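Local atomic coordinates of phosphate transporter (Thermotoga maritima MSB8, PDB entry 6L85), a protein that probably imports phosphate across the membrane by coupling its movement to that of sodium ions. Residues B[150-153]-B[154-157]; B[372-375]-B[376-380]; B[199-202]-B[203-207]; B[12-15]-B[16-20]. All coordinates share one frame; numbering follows the deposited sequence.

Contact 1: residues B[150-153]-B[154-157]; sequences SFVM and FKLI
Val152 lays its CG1 methyl alongside two side chains of the following helical turn, CD1 of Leu156 and the end of Lys155, all three pointing the same way from helix 129-162. From CG1 of Val152 to CD1 of Leu156 is 4.0 Å, a plain methyl-to-methyl contact. The lysine reaches the same methyl by folding back: its chain bends at chi2 (-84°) and again at chi3 (-83°), which brings CE and NZ up to it, NZ of Lys155 at 3.9 Å from CG1 of Val152. Lower down, the lysine chain passes Val152 O, a use of its length that suits a residue on the surface.

One residue further on, Met153 is buried, and its extended chain leads away from Ile157, with CG of Met153 4.4 Å from CG1 of Ile157. Its far end serves other partners, packing on Phe324 and Phe328 of helix 320-339 and on Phe178 of helix 167-194, where a flexible thioether fits well among aromatic rings.

Beneath the side chains the backbone is regularly bonded, with Leu156 N giving to Val152 O at 2.9 Å and Ile157 N to Met153 O at 2.9 Å. The side chains thus meet methyl against methyl, with the end of one lysine added, while backbone N-H and C=O groups pair within the helix. This is consistent with a transmembrane helix whose buried methionine packs on neighbouring helices while its valine lies on the surface.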
loop_
_atom_site.group_PDB
_atom_site.type_symbol
_atom_site.label_atom_id
_atom_site.label_comp_id
_atom_site.label_asym_id
_atom_site.label_seq_id
_atom_site.Cartn_x
_atom_site.Cartn_y
_atom_site.Cartn_z
ATOM N N SER B 150 -24.722 5.027 -7.094
ATOM C CA SER B 150 -24.609 4.648 -8.494
ATOM C C SER B 150 -25.307 5.651 -9.415
ATOM O O SER B 150 -24.704 6.210 -10.345
ATOM C CB SER B 150 -25.249 3.261 -8.625
ATOM O OG SER B 150 -24.723 2.510 -9.678
ATOM N N PHE B 151 -26.603 5.866 -9.168
ATOM C CA PHE B 151 -27.413 6.734 -10.017
ATOM C C PHE B 151 -26.842 8.150 -10.043
ATOM O O PHE B 151 -26.586 8.722 -11.117
ATOM C CB PHE B 151 -28.858 6.706 -9.498
ATOM C CG PHE B 151 -29.806 7.616 -10.227
ATOM C CD1 PHE B 151 -30.405 7.215 -11.410
ATOM C CD2 PHE B 151 -30.111 8.866 -9.716
ATOM C CE1 PHE B 151 -31.290 8.052 -12.080
ATOM C CE2 PHE B 151 -30.996 9.707 -10.377
ATOM C CZ PHE B 151 -31.585 9.301 -11.564
ATOM N N VAL B 152 -26.584 8.709 -8.864
ATOM C CA VAL B 152 -26.079 10.078 -8.790
ATOM C C VAL B 152 -24.721 10.183 -9.467
ATOM O O VAL B 152 -24.438 11.155 -10.177
ATOM C CB VAL B 152 -26.028 10.546 -7.325
ATOM C CG1 VAL B 152 -25.447 11.956 -7.224
ATOM C CG2 VAL B 152 -27.424 10.481 -6.715
ATOM N N MET B 153 -23.870 9.171 -9.292
ATOM C CA MET B 153 -22.530 9.245 -9.850
ATOM C C MET B 153 -22.557 9.133 -11.369
ATOM O O MET B 153 -21.799 9.823 -12.059
ATOM C CB MET B 153 -21.650 8.156 -9.243
ATOM C CG MET B 153 -20.290 8.071 -9.895
ATOM S SD MET B 153 -19.161 7.013 -8.975
ATOM C CE MET B 153 -17.769 7.044 -10.103
ATOM N N PHE B 154 -23.409 8.262 -11.917
ATOM C CA PHE B 154 -23.497 8.189 -13.370
ATOM C C PHE B 154 -24.006 9.503 -13.951
ATOM O O PHE B 154 -23.535 9.950 -15.011
ATOM C CB PHE B 154 -24.388 7.040 -13.814
ATOM C CG PHE B 154 -24.148 6.653 -15.236
ATOM C CD1 PHE B 154 -22.898 6.144 -15.624
ATOM C CD2 PHE B 154 -25.129 6.847 -16.206
ATOM C CE1 PHE B 154 -22.646 5.814 -16.964
ATOM C CE2 PHE B 154 -24.894 6.513 -17.533
ATOM C CZ PHE B 154 -23.649 5.998 -17.916
ATOM N N LYS B 155 -24.938 10.159 -13.248
ATOM C CA LYS B 155 -25.348 11.511 -13.643
ATOM C C LYS B 155 -24.190 12.497 -13.596
ATOM O O LYS B 155 -24.050 13.342 -14.488
ATOM C CB LYS B 155 -26.497 11.986 -12.731
ATOM C CG LYS B 155 -26.784 13.495 -12.733
ATOM C CD LYS B 155 -25.905 14.330 -11.780
ATOM C CE LYS B 155 -26.471 14.276 -10.378
ATOM N NZ LYS B 155 -25.736 15.140 -9.430
ATOM N N LEU B 156 -23.364 12.420 -12.552
ATOM C CA LEU B 156 -22.168 13.264 -12.482
ATOM C C LEU B 156 -21.246 13.032 -13.668
ATOM O O LEU B 156 -20.637 13.976 -14.186
ATOM C CB LEU B 156 -21.373 12.981 -11.212
ATOM C CG LEU B 156 -21.476 13.991 -10.075
ATOM C CD1 LEU B 156 -22.872 13.900 -9.531
ATOM C CD2 LEU B 156 -20.413 13.748 -8.977
ATOM N N ILE B 157 -21.061 11.769 -14.049
ATOM C CA ILE B 157 -20.188 11.442 -15.177
ATOM C C ILE B 157 -20.735 12.071 -16.457
ATOM O O ILE B 157 -20.004 12.724 -17.216
ATOM C CB ILE B 157 -20.050 9.914 -15.324
ATOM C CG1 ILE B 157 -19.502 9.265 -14.039
ATOM C CG2 ILE B 157 -19.235 9.564 -16.562
ATOM C CD1 ILE B 157 -18.062 9.554 -13.764
#

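Contact 2: residues B[372-375]-B[376-380]; sequences KNIV and ISWLL
Ile374 and Trp378 form an i to i+4 pair on one turn of the alpha-helix 368-400, and their side chains lie side by side, pointing the same way. The main apolar contact is a CH-pi interaction: CG2 of Ile374 sits over one face of the indole, 3.9 Å from the centroid of the six-membered ring and 21° off its normal. In the isoleucine CG1 stands beside the backbone N and anti to the carbonyl carbon, which leaves CG2, the branch anti to N, to reach the indole. A second apolar pair follows one residue on, where CG1 of Val375 meets CD1 of Leu379 at 3.7 Å; branched aliphatic groups suit this surface, which may face lipid.

The indole has polar work too, its NE1 bonding to Pro103 O. It also packs on Thr347, a residue of a sodium site, and its ring meets that of His348. Replacing Trp378 by an alanine would probably cost Pro103 O this donor and CG2 of Ile374 the ring face it covers, opening a gap beside Thr347.

Among the hydrogen bonds, the backbone ones are regular, such as Ser377 N to Asn373 O at 2.9 Å. Asn373 also extends ND2 to Tyr102 OH, tying the helix to a loop. Ile374 O takes two donors: Trp378 N, at 2.9 Å, continues the helix, and Ser377 adds its hydroxyl, swung back by a chi1 of 73°. This OG lies 2.8 Å from Ile374 O and approaches at a C=O...O angle of only 120°, well to the side of the straighter amide bond.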
loop_
_atom_site.group_PDB
_atom_site.type_symbol
_atom_site.label_atom_id
_atom_site.label_comp_id
_atom_site.label_asym_id
_atom_site.label_seq_id
_atom_site.Cartn_x
_atom_site.Cartn_y
_atom_site.Cartn_z
ATOM N N LYS B 372 -35.103 -16.999 -10.215
ATOM C CA LYS B 372 -35.964 -17.431 -9.123
ATOM C C LYS B 372 -35.160 -18.203 -8.087
ATOM O O LYS B 372 -35.371 -18.026 -6.881
ATOM C CB LYS B 372 -37.128 -18.278 -9.657
ATOM C CG LYS B 372 -38.333 -17.472 -10.134
ATOM C CD LYS B 372 -39.189 -18.291 -11.109
ATOM C CE LYS B 372 -40.076 -17.385 -11.953
ATOM N NZ LYS B 372 -40.967 -18.146 -12.883
ATOM N N ASN B 373 -34.238 -19.068 -8.545
ATOM C CA ASN B 373 -33.355 -19.785 -7.627
ATOM C C ASN B 373 -32.538 -18.822 -6.774
ATOM O O ASN B 373 -32.355 -19.037 -5.568
ATOM C CB ASN B 373 -32.418 -20.704 -8.411
ATOM C CG ASN B 373 -33.113 -21.946 -8.927
ATOM O OD1 ASN B 373 -34.316 -22.096 -8.762
ATOM N ND2 ASN B 373 -32.355 -22.844 -9.557
ATOM N N ILE B 374 -32.028 -17.758 -7.393
ATOM C CA ILE B 374 -31.212 -16.791 -6.670
ATOM C C ILE B 374 -32.041 -16.109 -5.591
ATOM O O ILE B 374 -31.617 -15.998 -4.433
ATOM C CB ILE B 374 -30.595 -15.773 -7.648
ATOM C CG1 ILE B 374 -29.350 -16.372 -8.310
ATOM C CG2 ILE B 374 -30.282 -14.444 -6.943
ATOM C CD1 ILE B 374 -28.667 -15.441 -9.280
ATOM N N VAL B 375 -33.242 -15.653 -5.956
ATOM C CA VAL B 375 -34.104 -14.983 -4.985
ATOM C C VAL B 375 -34.479 -15.932 -3.845
ATOM O O VAL B 375 -34.483 -15.537 -2.669
ATOM C CB VAL B 375 -35.346 -14.404 -5.687
ATOM C CG1 VAL B 375 -36.354 -13.872 -4.661
ATOM C CG2 VAL B 375 -34.928 -13.307 -6.655
ATOM N N ILE B 376 -34.781 -17.195 -4.168
ATOM C CA ILE B 376 -35.120 -18.165 -3.127
ATOM C C ILE B 376 -33.954 -18.323 -2.165
ATOM O O ILE B 376 -34.128 -18.265 -0.940
ATOM C CB ILE B 376 -35.504 -19.531 -3.733
ATOM C CG1 ILE B 376 -36.701 -19.437 -4.687
ATOM C CG2 ILE B 376 -35.787 -20.546 -2.623
ATOM C CD1 ILE B 376 -37.951 -19.263 -4.030
ATOM N N SER B 377 -32.758 -18.582 -2.711
ATOM C CA SER B 377 -31.584 -18.803 -1.877
ATOM C C SER B 377 -31.333 -17.602 -0.980
ATOM O O SER B 377 -31.028 -17.761 0.208
ATOM C CB SER B 377 -30.358 -19.101 -2.752
ATOM O OG SER B 377 -29.901 -17.924 -3.405
ATOM N N TRP B 378 -31.505 -16.388 -1.513
ATOM C CA TRP B 378 -31.275 -15.212 -0.681
ATOM C C TRP B 378 -32.304 -15.108 0.440
ATOM O O TRP B 378 -31.959 -14.744 1.573
ATOM C CB TRP B 378 -31.289 -13.945 -1.524
ATOM C CG TRP B 378 -30.129 -13.853 -2.428
ATOM C CD1 TRP B 378 -29.161 -14.794 -2.621
ATOM C CD2 TRP B 378 -29.804 -12.759 -3.287
ATOM N NE1 TRP B 378 -28.247 -14.347 -3.538
ATOM C CE2 TRP B 378 -28.618 -13.103 -3.969
ATOM C CE3 TRP B 378 -30.401 -11.523 -3.550
ATOM C CZ2 TRP B 378 -28.013 -12.255 -4.893
ATOM C CZ3 TRP B 378 -29.797 -10.678 -4.470
ATOM C CH2 TRP B 378 -28.620 -11.050 -5.134
ATOM N N LEU B 379 -33.580 -15.388 0.150
ATOM C CA LEU B 379 -34.562 -15.266 1.227
ATOM C C LEU B 379 -34.392 -16.375 2.258
ATOM O O LEU B 379 -34.662 -16.159 3.439
ATOM C CB LEU B 379 -35.987 -15.249 0.669
ATOM C CG LEU B 379 -36.260 -14.033 -0.212
ATOM C CD1 LEU B 379 -37.442 -14.274 -1.143
ATOM C CD2 LEU B 379 -36.445 -12.759 0.606
ATOM N N LEU B 380 -33.868 -17.534 1.852
ATOM C CA LEU B 380 -33.796 -18.682 2.746
ATOM C C LEU B 380 -32.463 -18.848 3.468
ATOM O O LEU B 380 -32.370 -19.716 4.347
ATOM C CB LEU B 380 -34.085 -19.973 1.970
ATOM C CG LEU B 380 -35.565 -20.217 1.625
ATOM C CD1 LEU B 380 -35.765 -21.579 0.981
ATOM C CD2 LEU B 380 -36.371 -20.122 2.898
#

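Contact 3: residues B[199-202]-B[203-207]; sequences LSES and FLLGI
Leu199 and Phe203 meet in the first turn of the alpha-helix 199-224, an i to i+4 pair in which the leucine crosses the ring at a slant. Apolar contact dominates here. CD1 of Leu199 lies over one face of the phenyl group, 3.7 Å from CZ of Phe203, and CG of Leu199 comes within 3.5 Å of CE2 of Phe203. The torsions explain the meeting: the leucine CG stands opposite the backbone N (chi1 -179°), which carries its methyls forward along the helix, whereas the phenylalanine at chi1 -81° leans back toward the preceding turn. A broad ring and a branched chain can cover each other in this way on the surface.

The mixed contact is Glu201 with Leu205. These lie side by side, and the extended glutamate brings OE2 to 3.8 Å from CD1 of Leu205. That oxygen is buried here without a polar partner in the model, so a carboxylate beside a methyl is likely to pay some desolvation cost. Both residues also pack against Phe286 of the second subunit, which places this turn at the dimer interface, and Leu204 joins them there on Leu290 of the same neighbouring chain.

The remaining interactions are hydrogen bonds. Ser202, buried against Val191 and Lys192 of helix 167-194, returns its OG to Pro198 O, a bond at the very start of the helix. Four backbone bonds span the turn; the last runs from Gly206 N to Ser202 O, 2.9 Å long with an N-H...O angle of 164°.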
loop_
_atom_site.group_PDB
_atom_site.type_symbol
_atom_site.label_atom_id
_atom_site.label_comp_id
_atom_site.label_asym_id
_atom_site.label_seq_id
_atom_site.Cartn_x
_atom_site.Cartn_y
_atom_site.Cartn_z
ATOM N N LEU B 199 -8.648 13.515 13.856
ATOM C CA LEU B 199 -9.381 13.748 12.614
ATOM C C LEU B 199 -8.620 14.662 11.657
ATOM O O LEU B 199 -8.587 14.413 10.446
ATOM C CB LEU B 199 -10.752 14.340 12.934
ATOM C CG LEU B 199 -11.589 14.583 11.692
ATOM C CD1 LEU B 199 -12.062 13.247 11.112
ATOM C CD2 LEU B 199 -12.762 15.503 12.006
ATOM N N SER B 200 -8.016 15.735 12.175
ATOM C CA SER B 200 -7.302 16.672 11.313
ATOM C C SER B 200 -6.128 15.995 10.608
ATOM O O SER B 200 -5.884 16.236 9.419
ATOM C CB SER B 200 -6.817 17.866 12.135
ATOM O OG SER B 200 -5.758 17.456 12.987
ATOM N N GLU B 201 -5.400 15.131 11.323
ATOM C CA GLU B 201 -4.276 14.421 10.719
ATOM C C GLU B 201 -4.754 13.396 9.696
ATOM O O GLU B 201 -4.141 13.241 8.631
ATOM C CB GLU B 201 -3.430 13.740 11.799
ATOM C CG GLU B 201 -2.093 13.244 11.261
ATOM C CD GLU B 201 -1.419 12.222 12.160
ATOM O OE1 GLU B 201 -1.772 12.156 13.363
ATOM O OE2 GLU B 201 -0.524 11.495 11.667
ATOM N N SER B 202 -5.844 12.684 10.011
ATOM C CA SER B 202 -6.434 11.754 9.054
ATOM C C SER B 202 -6.815 12.462 7.762
ATOM O O SER B 202 -6.503 11.983 6.663
ATOM C CB SER B 202 -7.651 11.082 9.673
ATOM O OG SER B 202 -7.252 10.366 10.823
ATOM N N PHE B 203 -7.485 13.611 7.876
ATOM C CA PHE B 203 -7.892 14.349 6.684
ATOM C C PHE B 203 -6.685 14.877 5.935
ATOM O O PHE B 203 -6.664 14.876 4.702
ATOM C CB PHE B 203 -8.816 15.512 7.059
ATOM C CG PHE B 203 -10.242 15.105 7.287
ATOM C CD1 PHE B 203 -10.801 14.050 6.569
ATOM C CD2 PHE B 203 -11.033 15.787 8.202
ATOM C CE1 PHE B 203 -12.130 13.676 6.766
ATOM C CE2 PHE B 203 -12.364 15.421 8.405
ATOM C CZ PHE B 203 -12.911 14.359 7.689
ATOM N N LEU B 204 -5.680 15.365 6.662
ATOM C CA LEU B 204 -4.504 15.915 6.000
ATOM C C LEU B 204 -3.783 14.840 5.190
ATOM O O LEU B 204 -3.379 15.072 4.042
ATOM C CB LEU B 204 -3.586 16.535 7.053
ATOM C CG LEU B 204 -2.270 17.097 6.549
ATOM C CD1 LEU B 204 -2.533 18.363 5.756
ATOM C CD2 LEU B 204 -1.313 17.336 7.716
ATOM N N LEU B 205 -3.657 13.636 5.755
ATOM C CA LEU B 205 -3.033 12.541 5.013
ATOM C C LEU B 205 -3.907 12.098 3.841
ATOM O O LEU B 205 -3.393 11.807 2.746
ATOM C CB LEU B 205 -2.739 11.374 5.967
ATOM C CG LEU B 205 -1.460 11.613 6.783
ATOM C CD1 LEU B 205 -1.394 10.745 8.030
ATOM C CD2 LEU B 205 -0.260 11.347 5.891
ATOM N N GLY B 206 -5.230 12.017 4.050
ATOM C CA GLY B 206 -6.116 11.700 2.938
ATOM C C GLY B 206 -5.960 12.677 1.792
ATOM O O GLY B 206 -5.858 12.274 0.628
ATOM N N ILE B 207 -5.898 13.976 2.108
ATOM C CA ILE B 207 -5.775 14.990 1.063
ATOM C C ILE B 207 -4.443 14.858 0.342
ATOM O O ILE B 207 -4.386 14.941 -0.890
ATOM C CB ILE B 207 -5.960 16.405 1.648
ATOM C CG1 ILE B 207 -7.360 16.577 2.235
ATOM C CG2 ILE B 207 -5.776 17.450 0.556
ATOM C CD1 ILE B 207 -8.435 16.680 1.163
#

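Contact 4: residues B[12-15]-B[16-20]; sequences FIMA and FSIGA
Ser17 turns its hydroxyl back onto the preceding turn of helix 2-32, where OG gives a 2.8 Å hydrogen bond to Met14 O. Chi1 of 86° places OG between the backbone N and the carbonyl carbon, facing that oxygen. Met14 O therefore holds two donors, since Ile18 N also bonds to it at 3.0 Å; the amide arrives at a C=O...N angle of 156°, the hydroxyl more from the flank at 125°. A small alcohol suits this buried position because it pairs its own proton within the helix. With an alanine here, Met14 O is likely to keep only the amide of Ile18, and a small gap to open beside Ile94 of helix 76-99, on which the serine packs.

Met14 bends at chi2 and passes obliquely across Ile18, its CE 4.1 Å from CD1 of the isoleucine. The sulfur rides near the serine, SD to Ser17 OG 4.2 Å. Beyond this pair the methionine fills space against Leu87 and Ala90 of helix 76-99 and Asn261 of helix 260-275, and its pliable chain suits so varied a lining.

On another flank, Phe12 and Phe16 approach obliquely at CE2 to CD2, 4.3 Å, a loose meeting of rings. Each serves helix 286-302, Phe12 through Leu291 and Leu298, Phe16 through Phe302. Ala15, by contrast, is small enough to let Ala262 come close.

A serine hydroxyl bonded to the carbonyl three residues back is a familiar way to satisfy a serine inside a membrane helix. The side chain of Ile18, about 5 Å from a bound phosphate ion, brings this one to the edge of the probable substrate pocket, just ahead of the sodium ligands Asn21 and Asp22.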
loop_
_atom_site.group_PDB
_atom_site.type_symbol
_atom_site.label_atom_id
_atom_site.label_comp_id
_atom_site.label_asym_id
_atom_site.label_seq_id
_atom_site.Cartn_x
_atom_site.Cartn_y
_atom_site.Cartn_z
ATOM N N PHE B 12 -10.285 -21.149 8.265
ATOM C CA PHE B 12 -9.680 -21.139 6.940
ATOM C C PHE B 12 -10.689 -21.563 5.885
ATOM O O PHE B 12 -10.769 -20.960 4.816
ATOM C CB PHE B 12 -8.453 -22.050 6.895
ATOM C CG PHE B 12 -7.828 -22.087 5.554
ATOM C CD1 PHE B 12 -6.877 -21.140 5.198
ATOM C CD2 PHE B 12 -8.244 -23.015 4.614
ATOM C CE1 PHE B 12 -6.331 -21.150 3.936
ATOM C CE2 PHE B 12 -7.705 -23.023 3.352
ATOM C CZ PHE B 12 -6.749 -22.089 3.008
ATOM N N ILE B 13 -11.451 -22.624 6.158
ATOM C CA ILE B 13 -12.437 -23.092 5.183
ATOM C C ILE B 13 -13.504 -22.023 4.933
ATOM O O ILE B 13 -13.894 -21.758 3.788
ATOM C CB ILE B 13 -13.046 -24.421 5.666
ATOM C CG1 ILE B 13 -11.970 -25.517 5.646
ATOM C CG2 ILE B 13 -14.272 -24.789 4.835
ATOM C CD1 ILE B 13 -12.470 -26.867 6.164
ATOM N N MET B 14 -13.989 -21.391 5.998
ATOM C CA MET B 14 -14.948 -20.309 5.830
ATOM C C MET B 14 -14.370 -19.178 4.977
ATOM O O MET B 14 -15.037 -18.668 4.069
ATOM C CB MET B 14 -15.375 -19.801 7.202
ATOM C CG MET B 14 -16.300 -18.639 7.156
ATOM S SD MET B 14 -17.961 -19.121 6.633
ATOM C CE MET B 14 -18.696 -17.511 6.433
ATOM N N ALA B 15 -13.126 -18.758 5.271
ATOM C CA ALA B 15 -12.496 -17.668 4.524
ATOM C C ALA B 15 -12.320 -18.038 3.053
ATOM O O ALA B 15 -12.581 -17.222 2.149
ATOM C CB ALA B 15 -11.149 -17.326 5.173
ATOM N N PHE B 16 -11.868 -19.272 2.803
ATOM C CA PHE B 16 -11.762 -19.802 1.447
ATOM C C PHE B 16 -13.096 -19.700 0.711
ATOM O O PHE B 16 -13.149 -19.266 -0.451
ATOM C CB PHE B 16 -11.279 -21.253 1.526
ATOM C CG PHE B 16 -10.958 -21.861 0.195
ATOM C CD1 PHE B 16 -11.958 -22.401 -0.592
ATOM C CD2 PHE B 16 -9.652 -21.888 -0.272
ATOM C CE1 PHE B 16 -11.677 -22.951 -1.829
ATOM C CE2 PHE B 16 -9.358 -22.445 -1.507
ATOM C CZ PHE B 16 -10.382 -22.970 -2.289
ATOM N N SER B 17 -14.196 -20.076 1.389
ATOM C CA SER B 17 -15.513 -20.045 0.750
ATOM C C SER B 17 -15.948 -18.618 0.440
ATOM O O SER B 17 -16.567 -18.364 -0.608
ATOM C CB SER B 17 -16.536 -20.785 1.634
ATOM O OG SER B 17 -17.116 -19.961 2.635
ATOM N N ILE B 18 -15.593 -17.665 1.310
ATOM C CA ILE B 18 -15.875 -16.251 1.026
ATOM C C ILE B 18 -15.148 -15.792 -0.244
ATOM O O ILE B 18 -15.745 -15.173 -1.139
ATOM C CB ILE B 18 -15.485 -15.378 2.235
ATOM C CG1 ILE B 18 -16.359 -15.693 3.449
ATOM C CG2 ILE B 18 -15.536 -13.903 1.882
ATOM C CD1 ILE B 18 -15.839 -15.102 4.768
ATOM N N GLY B 19 -13.832 -16.039 -0.314
ATOM C CA GLY B 19 -13.088 -15.631 -1.498
ATOM C C GLY B 19 -13.674 -16.228 -2.766
ATOM O O GLY B 19 -13.889 -15.519 -3.763
ATOM N N ALA B 20 -14.017 -17.523 -2.707
ATOM C CA ALA B 20 -14.572 -18.231 -3.855
ATOM C C ALA B 20 -15.881 -17.611 -4.323
ATOM O O ALA B 20 -16.082 -17.396 -5.529
ATOM C CB ALA B 20 -14.780 -19.704 -3.501
#

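All four contacts are short segments of about two turns, each in a different helix, and none touches another. Contact 4 is the most buried, its centre about 13 Å from that of the chain, whereas contact 2 is a surface turn and contacts 1 and 3 are partly buried. Contacts 1 and 3 share a neighbour, helix 167-194, but only contact 3 meets the second subunit. Serine hydroxyls bonded to the carbonyl three residues back link contacts 2 and 4; in contact 2 the shared carbonyl lies over an indole face. Contact 1 relies on aliphatic chains, contact 3 on a leucine over a phenyl ring. Contacts 2 and 4, with centres about 21 Å apart, approach the sodium sites most closely.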